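Local coordinates for protein glucose-6-phosphate isomerase (Plasmodium falciparum, PDB 3QKI) that probably interconverts alpha-D-glucose 6-phosphate and beta-D-fructose 6-phosphate, the second step of glycolysis, at residues Arg109-Arg117 with Trp306-Ser317; Glu398-Asn407 with Glu540-Gln551. All coordinates share one frame; numbering follows the deposited sequence.

Along the chain both segments of contact 1 come first, followed by both of contact 2, and their centres lie about 17 Å apart. Contact 1 joins two loops, one following helix 90-99 and the other running from strand 302-303 into helix 318-328. Contact 2 joins the ends of helices 388-400 and 523-543 with the loops that follow them. The two meet directly. Arg312 of the 306-317 segment probably hydrogen-bonds through NH2 to Ser548 O and through NH1 to Gln551 OE1, and it forms a salt bridge with Glu398. Val111 packs on Phe549. Glu398 binds fructose 6-phosphate, so contact 1 supplies the arginine that pairs with a substrate-binding residue of contact 2.

Contact 1: residues Arg109-Arg117 with Trp306-Ser317; sequences RSVLHTALR and WDWVGGRFSVTS
The His113 and Phe313 rings form an offset stack, with centroids 4.2 Å apart and planes 16° apart. Phe313 CD1 lies over the centre of the imidazole, and Phe313 CB makes a CH-pi contact with the same ring. Water 3 and Arg117 NH2 lie at the imidazole edge, in its plane. The Trp308 indole has Trp306 CB over one face and Leu112 CD1 over the other, both toward the rim. Leu112 CB comes close to Trp308, at 3.3 Å from CE3. The Trp306 ring receives Leu116 CD2 at its edge, 3.8 Å from CZ3. His113 CG sits between its own backbone N and carbonyl carbon (chi1 51°), which brings the ring over Phe313.

Residues 306-309 form a type I beta turn, part of the loop that leads from the parallel five-stranded sheet into helix 318-328. The turn presents Trp308 O to Leu112 N, a nearly straight bond of 2.9 Å (169°). Water 3 also donates to Trp308 O. It accepts from Gly310 N and lies 2.8 Å from His113 ND1, so it ties the imidazole to the turn. Asp307, in the same turn, has its side chain about 5 Å from that of Lys250, which binds fructose 6-phosphate. Ser317 caps the following helix at Val319 N.

Leu116 fills the other end of the contact. Its CD1 touches Val309 CG1 at 3.9 Å and also packs on Thr316 and Ser317. Arg117 brings NH1 within 2.9 Å of Thr316 OG1, which lies in the guanidinium plane. Salt bridges to Asp344 of helix 330-349 and Glu534 of helix 523-543 hold this guanidinium. Water 4 donates to both Leu116 O and Thr316 O.

Contact 2: residues Glu398-Asn407 with Glu540-Gln551; sequences ESNGKSVDRN and EGFLLNINSFDQ
Lys402 bends at chi2 (-73°) and chi4 (62°), which folds its ammonium back among the oxygens of both segments. Its NZ lies 2.8 Å from Asn547 O and 2.8 Å from Asp550 OD1, the latter a salt bridge. It also bonds to Asp550 O and Ser399 O, from above both carbonyl planes. Ile546 CG1 lies between its backbone N and carbonyl carbon, and the extended chain beyond it carries CD1 to Asn400 CB and Lys402 CB. Ser548 OG donates to Asn400 OD1 in the carbonyl plane at 2.7 Å.

At the other end, Asn545 closes helix 523-543 with a Schellman motif. Its O accepts from Arg406 N at 2.8 Å. The Arg406 guanidinium has Phe542 CE1 over one face, with the two planes 70° apart. Arg406 NH2 donates to Val103 O. The second subunit reaches this region, where its Gln437 O bonds to Ser403 OG.

Four oxygens around a buried ammonium, one of them carboxylate, would probably keep Lys402 charged. The same bonds tie the end of helix 388-400, which carries the substrate-binding Glu398, to the loop after helix 523-543.

Contact 1: residues Arg109-Arg117 with Trp306-Ser317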
loop_
_atom_site.group_PDB
_atom_site.type_symbol
_atom_site.label_atom_id
_atom_site.label_comp_id
_atom_site.label_asym_id
_atom_site.label_seq_id
_atom_site.Cartn_x
_atom_site.Cartn_y
_atom_site.Cartn_z
ATOM N N ARG A 109 -9.403 -26.900 14.953
ATOM C CA ARG A 109 -9.140 -25.932 16.002
ATOM C C ARG A 109 -10.288 -25.007 16.274
ATOM O O ARG A 109 -11.108 -24.735 15.394
ATOM C CB ARG A 109 -7.934 -25.068 15.625
ATOM C CG ARG A 109 -6.634 -25.821 15.636
ATOM C CD ARG A 109 -5.575 -25.016 16.333
ATOM N NE ARG A 109 -4.974 -24.032 15.445
ATOM C CZ ARG A 109 -3.829 -24.214 14.800
ATOM N NH1 ARG A 109 -3.166 -25.359 14.919
ATOM N NH2 ARG A 109 -3.339 -23.255 14.025
ATOM N N SER A 110 -10.290 -24.445 17.478
ATOM C CA SER A 110 -11.247 -23.436 17.876
ATOM C C SER A 110 -10.755 -22.102 17.310
ATOM O O SER A 110 -9.592 -21.977 16.930
ATOM C CB SER A 110 -11.349 -23.373 19.395
ATOM O OG SER A 110 -11.890 -24.580 19.900
ATOM N N VAL A 111 -11.651 -21.123 17.233
ATOM C CA VAL A 111 -11.380 -19.771 16.700
ATOM C C VAL A 111 -11.937 -18.834 17.770
ATOM O O VAL A 111 -13.149 -18.576 17.821
ATOM C CB VAL A 111 -12.049 -19.584 15.318
ATOM C CG1 VAL A 111 -11.909 -18.140 14.843
ATOM C CG2 VAL A 111 -11.456 -20.555 14.281
ATOM N N LEU A 112 -11.055 -18.375 18.663
ATOM C CA LEU A 112 -11.509 -17.620 19.841
ATOM C C LEU A 112 -10.831 -16.285 20.086
ATOM O O LEU A 112 -10.688 -15.867 21.247
ATOM C CB LEU A 112 -11.458 -18.524 21.088
ATOM C CG LEU A 112 -12.516 -19.620 21.216
ATOM C CD1 LEU A 112 -12.131 -20.625 22.310
ATOM C CD2 LEU A 112 -13.903 -19.031 21.431
ATOM N N HIS A 113 -10.521 -15.549 19.012
ATOM C CA HIS A 113 -9.998 -14.196 19.171
ATOM C C HIS A 113 -11.023 -13.275 19.895
ATOM O O HIS A 113 -10.626 -12.357 20.601
ATOM C CB HIS A 113 -9.558 -13.607 17.827
ATOM C CG HIS A 113 -10.600 -13.702 16.770
ATOM N ND1 HIS A 113 -10.715 -14.834 15.975
ATOM C CD2 HIS A 113 -11.557 -12.820 16.427
ATOM C CE1 HIS A 113 -11.744 -14.602 15.179
ATOM N NE2 HIS A 113 -12.279 -13.397 15.409
ATOM N N THR A 114 -12.327 -13.560 19.763
ATOM C CA THR A 114 -13.383 -12.804 20.449
ATOM C C THR A 114 -13.281 -12.923 21.984
ATOM O O THR A 114 -13.668 -11.992 22.675
ATOM C CB THR A 114 -14.793 -13.203 19.951
ATOM O OG1 THR A 114 -14.958 -14.622 20.087
ATOM C CG2 THR A 114 -15.039 -12.795 18.523
ATOM N N ALA A 115 -12.725 -14.037 22.506
ATOM C CA ALA A 115 -12.558 -14.252 23.953
ATOM C C ALA A 115 -11.510 -13.313 24.543
ATOM O O ALA A 115 -11.587 -12.985 25.735
ATOM C CB ALA A 115 -12.179 -15.706 24.235
ATOM N N LEU A 116 -10.541 -12.845 23.700
ATOM C CA LEU A 116 -9.458 -11.949 24.117
ATOM C C LEU A 116 -9.936 -10.617 24.694
ATOM O O LEU A 116 -9.244 -10.011 25.517
ATOM C CB LEU A 116 -8.490 -11.672 22.953
ATOM C CG LEU A 116 -7.762 -12.896 22.396
ATOM C CD1 LEU A 116 -7.128 -12.578 21.045
ATOM C CD2 LEU A 116 -6.749 -13.455 23.392
ATOM N N ARG A 117 -11.086 -10.164 24.253
ATOM C CA ARG A 117 -11.616 -8.873 24.676
ATOM C C ARG A 117 -12.855 -8.944 25.581
ATOM O O ARG A 117 -13.444 -7.905 25.852
ATOM C CB ARG A 117 -11.827 -7.943 23.469
ATOM C CG ARG A 117 -12.587 -8.596 22.327
ATOM C CD ARG A 117 -11.663 -9.025 21.199
ATOM N NE ARG A 117 -12.456 -9.076 19.973
ATOM C CZ ARG A 117 -11.974 -9.251 18.751
ATOM N NH1 ARG A 117 -10.666 -9.415 18.560
ATOM N NH2 ARG A 117 -12.790 -9.243 17.709
ATOM N N TRP A 306 -2.614 -18.122 22.622
ATOM C CA TRP A 306 -3.074 -19.496 22.415
ATOM C C TRP A 306 -3.284 -19.893 20.968
ATOM O O TRP A 306 -3.443 -19.020 20.108
ATOM C CB TRP A 306 -4.320 -19.731 23.292
ATOM C CG TRP A 306 -4.050 -19.338 24.714
ATOM C CD1 TRP A 306 -3.407 -20.092 25.660
ATOM C CD2 TRP A 306 -4.155 -18.011 25.263
ATOM N NE1 TRP A 306 -3.142 -19.331 26.773
ATOM C CE2 TRP A 306 -3.591 -18.050 26.560
ATOM C CE3 TRP A 306 -4.659 -16.787 24.777
ATOM C CZ2 TRP A 306 -3.557 -16.922 27.397
ATOM C CZ3 TRP A 306 -4.637 -15.679 25.612
ATOM C CH2 TRP A 306 -4.094 -15.753 26.906
ATOM N N ASP A 307 -3.288 -21.212 20.692
ATOM C CA ASP A 307 -3.454 -21.705 19.321
ATOM C C ASP A 307 -4.788 -21.327 18.660
ATOM O O ASP A 307 -4.855 -21.306 17.437
ATOM C CB ASP A 307 -3.106 -23.209 19.175
ATOM C CG ASP A 307 -4.086 -24.195 19.780
ATOM O OD1 ASP A 307 -3.845 -25.423 19.650
ATOM O OD2 ASP A 307 -5.091 -23.748 20.401
ATOM N N TRP A 308 -5.823 -20.994 19.468
ATOM C CA TRP A 308 -7.131 -20.550 18.982
ATOM C C TRP A 308 -7.146 -19.047 18.600
ATOM O O TRP A 308 -8.188 -18.503 18.224
ATOM C CB TRP A 308 -8.283 -20.950 19.921
ATOM C CG TRP A 308 -8.002 -20.798 21.389
ATOM C CD1 TRP A 308 -7.762 -21.803 22.280
ATOM C CD2 TRP A 308 -8.025 -19.583 22.153
ATOM N NE1 TRP A 308 -7.594 -21.290 23.539
ATOM C CE2 TRP A 308 -7.779 -19.931 23.499
ATOM C CE3 TRP A 308 -8.227 -18.225 21.831
ATOM C CZ2 TRP A 308 -7.706 -18.974 24.517
ATOM C CZ3 TRP A 308 -8.180 -17.284 22.845
ATOM C CH2 TRP A 308 -7.920 -17.659 24.168
ATOM N N VAL A 309 -5.962 -18.397 18.677
ATOM C CA VAL A 309 -5.727 -17.024 18.244
ATOM C C VAL A 309 -4.965 -17.113 16.913
ATOM O O VAL A 309 -3.781 -17.433 16.910
ATOM C CB VAL A 309 -4.928 -16.156 19.267
ATOM C CG1 VAL A 309 -4.837 -14.713 18.771
ATOM C CG2 VAL A 309 -5.554 -16.200 20.658
ATOM N N GLY A 310 -5.629 -16.817 15.808
ATOM C CA GLY A 310 -4.961 -16.802 14.503
ATOM C C GLY A 310 -4.083 -15.571 14.397
ATOM O O GLY A 310 -4.451 -14.542 14.946
ATOM N N GLY A 311 -2.919 -15.683 13.758
ATOM C CA GLY A 311 -1.979 -14.577 13.572
ATOM C C GLY A 311 -2.627 -13.277 13.129
ATOM O O GLY A 311 -2.472 -12.249 13.789
ATOM N N ARG A 312 -3.422 -13.330 12.056
ATOM C CA ARG A 312 -4.153 -12.161 11.519
ATOM C C ARG A 312 -5.321 -11.670 12.424
ATOM O O ARG A 312 -5.944 -10.661 12.097
ATOM C CB ARG A 312 -4.633 -12.419 10.084
ATOM C CG ARG A 312 -5.552 -13.623 9.943
ATOM C CD ARG A 312 -5.566 -14.085 8.509
ATOM N NE ARG A 312 -6.317 -15.324 8.350
ATOM C CZ ARG A 312 -5.766 -16.527 8.312
ATOM N NH1 ARG A 312 -4.450 -16.666 8.419
ATOM N NH2 ARG A 312 -6.524 -17.603 8.154
ATOM N N PHE A 313 -5.623 -12.397 13.529
ATOM C CA PHE A 313 -6.642 -12.030 14.529
ATOM C C PHE A 313 -5.953 -11.836 15.912
ATOM O O PHE A 313 -6.614 -11.875 16.946
ATOM C CB PHE A 313 -7.689 -13.163 14.645
ATOM C CG PHE A 313 -8.501 -13.447 13.400
ATOM C CD1 PHE A 313 -9.650 -12.709 13.116
ATOM C CD2 PHE A 313 -8.153 -14.488 12.544
ATOM C CE1 PHE A 313 -10.431 -12.995 11.988
ATOM C CE2 PHE A 313 -8.923 -14.764 11.403
ATOM C CZ PHE A 313 -10.063 -14.017 11.138
ATOM N N SER A 314 -4.633 -11.675 15.933
ATOM C CA SER A 314 -3.844 -11.639 17.181
ATOM C C SER A 314 -3.592 -10.296 17.878
ATOM O O SER A 314 -3.136 -10.309 19.013
ATOM C CB SER A 314 -2.546 -12.435 17.022
ATOM O OG SER A 314 -1.560 -11.706 16.309
ATOM N N VAL A 315 -3.919 -9.147 17.248
ATOM C CA VAL A 315 -3.688 -7.822 17.864
ATOM C C VAL A 315 -4.328 -7.647 19.256
ATOM O O VAL A 315 -3.738 -6.962 20.092
ATOM C CB VAL A 315 -3.904 -6.594 16.924
ATOM C CG1 VAL A 315 -5.383 -6.357 16.659
ATOM C CG2 VAL A 315 -3.267 -5.320 17.497
ATOM N N THR A 316 -5.511 -8.264 19.509
ATOM C CA THR A 316 -6.173 -8.177 20.813
ATOM C C THR A 316 -5.621 -9.163 21.856
ATOM O O THR A 316 -6.057 -9.151 23.003
ATOM C CB THR A 316 -7.706 -8.158 20.696
ATOM O OG1 THR A 316 -8.147 -9.382 20.088
ATOM C CG2 THR A 316 -8.213 -6.927 19.923
ATOM N N SER A 317 -4.621 -9.964 21.490
ATOM C CA SER A 317 -3.946 -10.843 22.456
ATOM C C SER A 317 -2.698 -10.052 22.880
ATOM O O SER A 317 -2.519 -8.919 22.407
ATOM C CB SER A 317 -3.517 -12.156 21.798
ATOM O OG SER A 317 -2.404 -11.971 20.928
HETATM O O HOH W 1 -4.957 -20.488 14.589
HETATM O O HOH W 2 -7.975 -24.910 19.454
HETATM O O HOH W 3 -8.618 -16.743 16.041
HETATM O O HOH W 4 -6.443 -10.316 25.516
#

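Contact 2: residues Glu398-Asn407 with Glu540-Gln551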
loop_
_atom_site.group_PDB
_atom_site.type_symbol
_atom_site.label_atom_id
_atom_site.label_comp_id
_atom_site.label_asym_id
_atom_site.label_seq_id
_atom_site.Cartn_x
_atom_site.Cartn_y
_atom_site.Cartn_z
ATOM N N GLU A 398 -5.624 -13.357 3.382
ATOM C CA GLU A 398 -5.099 -14.607 3.919
ATOM C C GLU A 398 -6.222 -15.464 4.485
ATOM O O GLU A 398 -6.143 -16.685 4.443
ATOM C CB GLU A 398 -3.953 -14.341 4.902
ATOM C CG GLU A 398 -3.192 -15.591 5.295
ATOM C CD GLU A 398 -2.071 -15.335 6.272
ATOM O OE1 GLU A 398 -2.363 -15.011 7.445
ATOM O OE2 GLU A 398 -0.893 -15.446 5.860
ATOM N N SER A 399 -7.299 -14.845 4.974
ATOM C CA SER A 399 -8.401 -15.637 5.511
ATOM C C SER A 399 -9.208 -16.210 4.365
ATOM O O SER A 399 -9.493 -17.387 4.347
ATOM C CB SER A 399 -9.352 -14.784 6.367
ATOM O OG SER A 399 -8.785 -14.253 7.551
ATOM N N ASN A 400 -9.595 -15.355 3.407
ATOM C CA ASN A 400 -10.544 -15.732 2.381
ATOM C C ASN A 400 -10.032 -16.010 0.962
ATOM O O ASN A 400 -10.845 -16.300 0.090
ATOM C CB ASN A 400 -11.773 -14.790 2.438
ATOM C CG ASN A 400 -12.560 -14.865 3.726
ATOM O OD1 ASN A 400 -12.334 -15.716 4.605
ATOM N ND2 ASN A 400 -13.480 -13.950 3.900
ATOM N N GLY A 401 -8.721 -15.945 0.752
ATOM C CA GLY A 401 -8.083 -16.227 -0.543
ATOM C C GLY A 401 -7.845 -17.723 -0.638
ATOM O O GLY A 401 -6.727 -18.208 -0.463
ATOM N N LYS A 402 -8.934 -18.471 -0.803
ATOM C CA LYS A 402 -8.966 -19.947 -0.787
ATOM C C LYS A 402 -9.636 -20.480 -2.052
ATOM O O LYS A 402 -10.308 -19.726 -2.752
ATOM C CB LYS A 402 -9.753 -20.432 0.468
ATOM C CG LYS A 402 -9.233 -19.905 1.806
ATOM C CD LYS A 402 -7.911 -20.578 2.231
ATOM C CE LYS A 402 -7.151 -19.797 3.296
ATOM N NZ LYS A 402 -7.894 -19.662 4.575
ATOM N N SER A 403 -9.478 -21.784 -2.336
ATOM C CA SER A 403 -10.100 -22.378 -3.515
ATOM C C SER A 403 -10.692 -23.757 -3.223
ATOM O O SER A 403 -10.887 -24.555 -4.143
ATOM C CB SER A 403 -9.121 -22.412 -4.692
ATOM O OG SER A 403 -7.898 -23.029 -4.323
ATOM N N VAL A 404 -10.981 -24.029 -1.935
ATOM C CA VAL A 404 -11.530 -25.311 -1.462
ATOM C C VAL A 404 -12.566 -24.978 -0.434
ATOM O O VAL A 404 -12.286 -24.197 0.490
ATOM C CB VAL A 404 -10.475 -26.274 -0.878
ATOM C CG1 VAL A 404 -11.104 -27.629 -0.568
ATOM C CG2 VAL A 404 -9.257 -26.429 -1.800
ATOM N N ASP A 405 -13.778 -25.529 -0.608
ATOM C CA ASP A 405 -14.873 -25.246 0.297
ATOM C C ASP A 405 -14.846 -26.047 1.627
ATOM O O ASP A 405 -13.974 -26.900 1.822
ATOM C CB ASP A 405 -16.225 -25.289 -0.436
ATOM C CG ASP A 405 -16.777 -26.648 -0.806
ATOM O OD1 ASP A 405 -16.195 -27.668 -0.372
ATOM O OD2 ASP A 405 -17.818 -26.695 -1.505
ATOM N N ARG A 406 -15.790 -25.761 2.525
ATOM C CA ARG A 406 -15.901 -26.420 3.829
ATOM C C ARG A 406 -16.292 -27.911 3.735
ATOM O O ARG A 406 -16.250 -28.611 4.731
ATOM C CB ARG A 406 -16.792 -25.619 4.808
ATOM C CG ARG A 406 -16.153 -24.283 5.239
ATOM C CD ARG A 406 -17.007 -23.476 6.210
ATOM N NE ARG A 406 -17.104 -24.148 7.514
ATOM C CZ ARG A 406 -16.272 -23.962 8.541
ATOM N NH1 ARG A 406 -15.277 -23.069 8.457
ATOM N NH2 ARG A 406 -16.438 -24.648 9.665
ATOM N N ASN A 407 -16.646 -28.382 2.538
ATOM C CA ASN A 407 -16.961 -29.778 2.223
ATOM C C ASN A 407 -15.783 -30.429 1.507
ATOM O O ASN A 407 -15.930 -31.525 0.965
ATOM C CB ASN A 407 -18.229 -29.866 1.357
ATOM C CG ASN A 407 -19.472 -29.304 2.029
ATOM O OD1 ASN A 407 -19.698 -29.500 3.234
ATOM N ND2 ASN A 407 -20.312 -28.592 1.260
ATOM N N GLU A 540 -18.065 -13.330 5.987
ATOM C CA GLU A 540 -17.854 -13.542 4.579
ATOM C C GLU A 540 -17.321 -14.940 4.226
ATOM O O GLU A 540 -17.722 -15.500 3.199
ATOM C CB GLU A 540 -17.027 -12.406 3.957
ATOM C CG GLU A 540 -17.291 -12.260 2.475
ATOM C CD GLU A 540 -16.753 -11.006 1.828
ATOM O OE1 GLU A 540 -16.215 -10.128 2.545
ATOM O OE2 GLU A 540 -16.892 -10.891 0.589
ATOM N N GLY A 541 -16.453 -15.501 5.076
ATOM C CA GLY A 541 -15.914 -16.847 4.868
ATOM C C GLY A 541 -17.027 -17.879 4.900
ATOM O O GLY A 541 -17.056 -18.778 4.059
ATOM N N PHE A 542 -18.001 -17.697 5.810
ATOM C CA PHE A 542 -19.178 -18.567 5.914
ATOM C C PHE A 542 -20.122 -18.406 4.728
ATOM O O PHE A 542 -20.624 -19.409 4.219
ATOM C CB PHE A 542 -19.913 -18.414 7.254
ATOM C CG PHE A 542 -19.121 -18.930 8.452
ATOM C CD1 PHE A 542 -18.514 -20.182 8.422
ATOM C CD2 PHE A 542 -19.020 -18.174 9.622
ATOM C CE1 PHE A 542 -17.818 -20.670 9.535
ATOM C CE2 PHE A 542 -18.287 -18.645 10.720
ATOM C CZ PHE A 542 -17.685 -19.887 10.666
ATOM N N LEU A 543 -20.292 -17.165 4.231
ATOM C CA LEU A 543 -21.087 -16.905 3.017
ATOM C C LEU A 543 -20.421 -17.607 1.818
ATOM O O LEU A 543 -21.118 -18.191 0.987
ATOM C CB LEU A 543 -21.206 -15.393 2.720
ATOM C CG LEU A 543 -21.950 -14.515 3.731
ATOM C CD1 LEU A 543 -21.910 -13.059 3.282
ATOM C CD2 LEU A 543 -23.386 -14.983 3.943
ATOM N N LEU A 544 -19.072 -17.555 1.746
ATOM C CA LEU A 544 -18.296 -18.185 0.661
ATOM C C LEU A 544 -18.164 -19.682 0.831
ATOM O O LEU A 544 -17.683 -20.361 -0.082
ATOM C CB LEU A 544 -16.896 -17.566 0.590
ATOM C CG LEU A 544 -16.836 -16.125 0.073
ATOM C CD1 LEU A 544 -15.473 -15.540 0.307
ATOM C CD2 LEU A 544 -17.233 -16.039 -1.403
ATOM N N ASN A 545 -18.532 -20.182 2.030
ATOM C CA ASN A 545 -18.408 -21.572 2.463
ATOM C C ASN A 545 -16.948 -22.049 2.374
ATOM O O ASN A 545 -16.671 -23.135 1.881
ATOM C CB ASN A 545 -19.363 -22.506 1.694
ATOM C CG ASN A 545 -19.549 -23.834 2.356
ATOM O OD1 ASN A 545 -19.566 -23.943 3.582
ATOM N ND2 ASN A 545 -19.630 -24.882 1.557
ATOM N N ILE A 546 -16.018 -21.222 2.839
ATOM C CA ILE A 546 -14.591 -21.585 2.858
ATOM C C ILE A 546 -14.093 -21.535 4.309
ATOM O O ILE A 546 -14.806 -21.055 5.199
ATOM C CB ILE A 546 -13.738 -20.703 1.915
ATOM C CG1 ILE A 546 -13.824 -19.205 2.314
ATOM C CG2 ILE A 546 -14.023 -21.004 0.407
ATOM C CD1 ILE A 546 -13.007 -18.283 1.455
ATOM N N ASN A 547 -12.895 -22.038 4.548
ATOM C CA ASN A 547 -12.311 -22.007 5.880
ATOM C C ASN A 547 -11.442 -20.728 5.985
ATOM O O ASN A 547 -10.380 -20.657 5.383
ATOM C CB ASN A 547 -11.512 -23.283 6.176
ATOM C CG ASN A 547 -10.909 -23.314 7.570
ATOM O OD1 ASN A 547 -11.268 -22.535 8.448
ATOM N ND2 ASN A 547 -10.003 -24.232 7.814
ATOM N N SER A 548 -11.913 -19.724 6.730
ATOM C CA SER A 548 -11.234 -18.429 6.906
ATOM C C SER A 548 -10.032 -18.524 7.834
ATOM O O SER A 548 -9.304 -17.554 7.996
ATOM C CB SER A 548 -12.194 -17.428 7.555
ATOM O OG SER A 548 -13.270 -17.056 6.721
ATOM N N PHE A 549 -9.869 -19.668 8.496
ATOM C CA PHE A 549 -8.974 -19.830 9.603
ATOM C C PHE A 549 -7.660 -20.543 9.403
ATOM O O PHE A 549 -6.837 -20.514 10.302
ATOM C CB PHE A 549 -9.784 -20.357 10.817
ATOM C CG PHE A 549 -11.068 -19.581 10.983
ATOM C CD1 PHE A 549 -12.300 -20.180 10.731
ATOM C CD2 PHE A 549 -11.048 -18.233 11.340
ATOM C CE1 PHE A 549 -13.491 -19.459 10.894
ATOM C CE2 PHE A 549 -12.238 -17.509 11.464
ATOM C CZ PHE A 549 -13.450 -18.133 11.262
ATOM N N ASP A 550 -7.439 -21.135 8.226
ATOM C CA ASP A 550 -6.202 -21.821 7.945
ATOM C C ASP A 550 -5.403 -20.999 6.926
ATOM O O ASP A 550 -5.830 -19.912 6.511
ATOM C CB ASP A 550 -6.504 -23.254 7.425
ATOM C CG ASP A 550 -7.372 -23.349 6.167
ATOM O OD1 ASP A 550 -7.539 -22.322 5.467
ATOM O OD2 ASP A 550 -7.857 -24.456 5.865
ATOM N N GLN A 551 -4.218 -21.490 6.546
ATOM C CA GLN A 551 -3.371 -20.802 5.566
ATOM C C GLN A 551 -2.378 -21.790 4.964
ATOM O O GLN A 551 -1.176 -21.593 5.042
ATOM C CB GLN A 551 -2.703 -19.505 6.120
ATOM C CG GLN A 551 -1.858 -19.662 7.414
ATOM C CD GLN A 551 -2.699 -19.971 8.643
ATOM O OE1 GLN A 551 -3.714 -19.318 8.919
ATOM N NE2 GLN A 551 -2.325 -21.008 9.394
HETATM O O HOH W 5 -11.087 -22.986 2.565
HETATM O O HOH W 6 -19.491 -24.337 -1.585
HETATM O O HOH W 7 -14.767 -20.195 7.651
#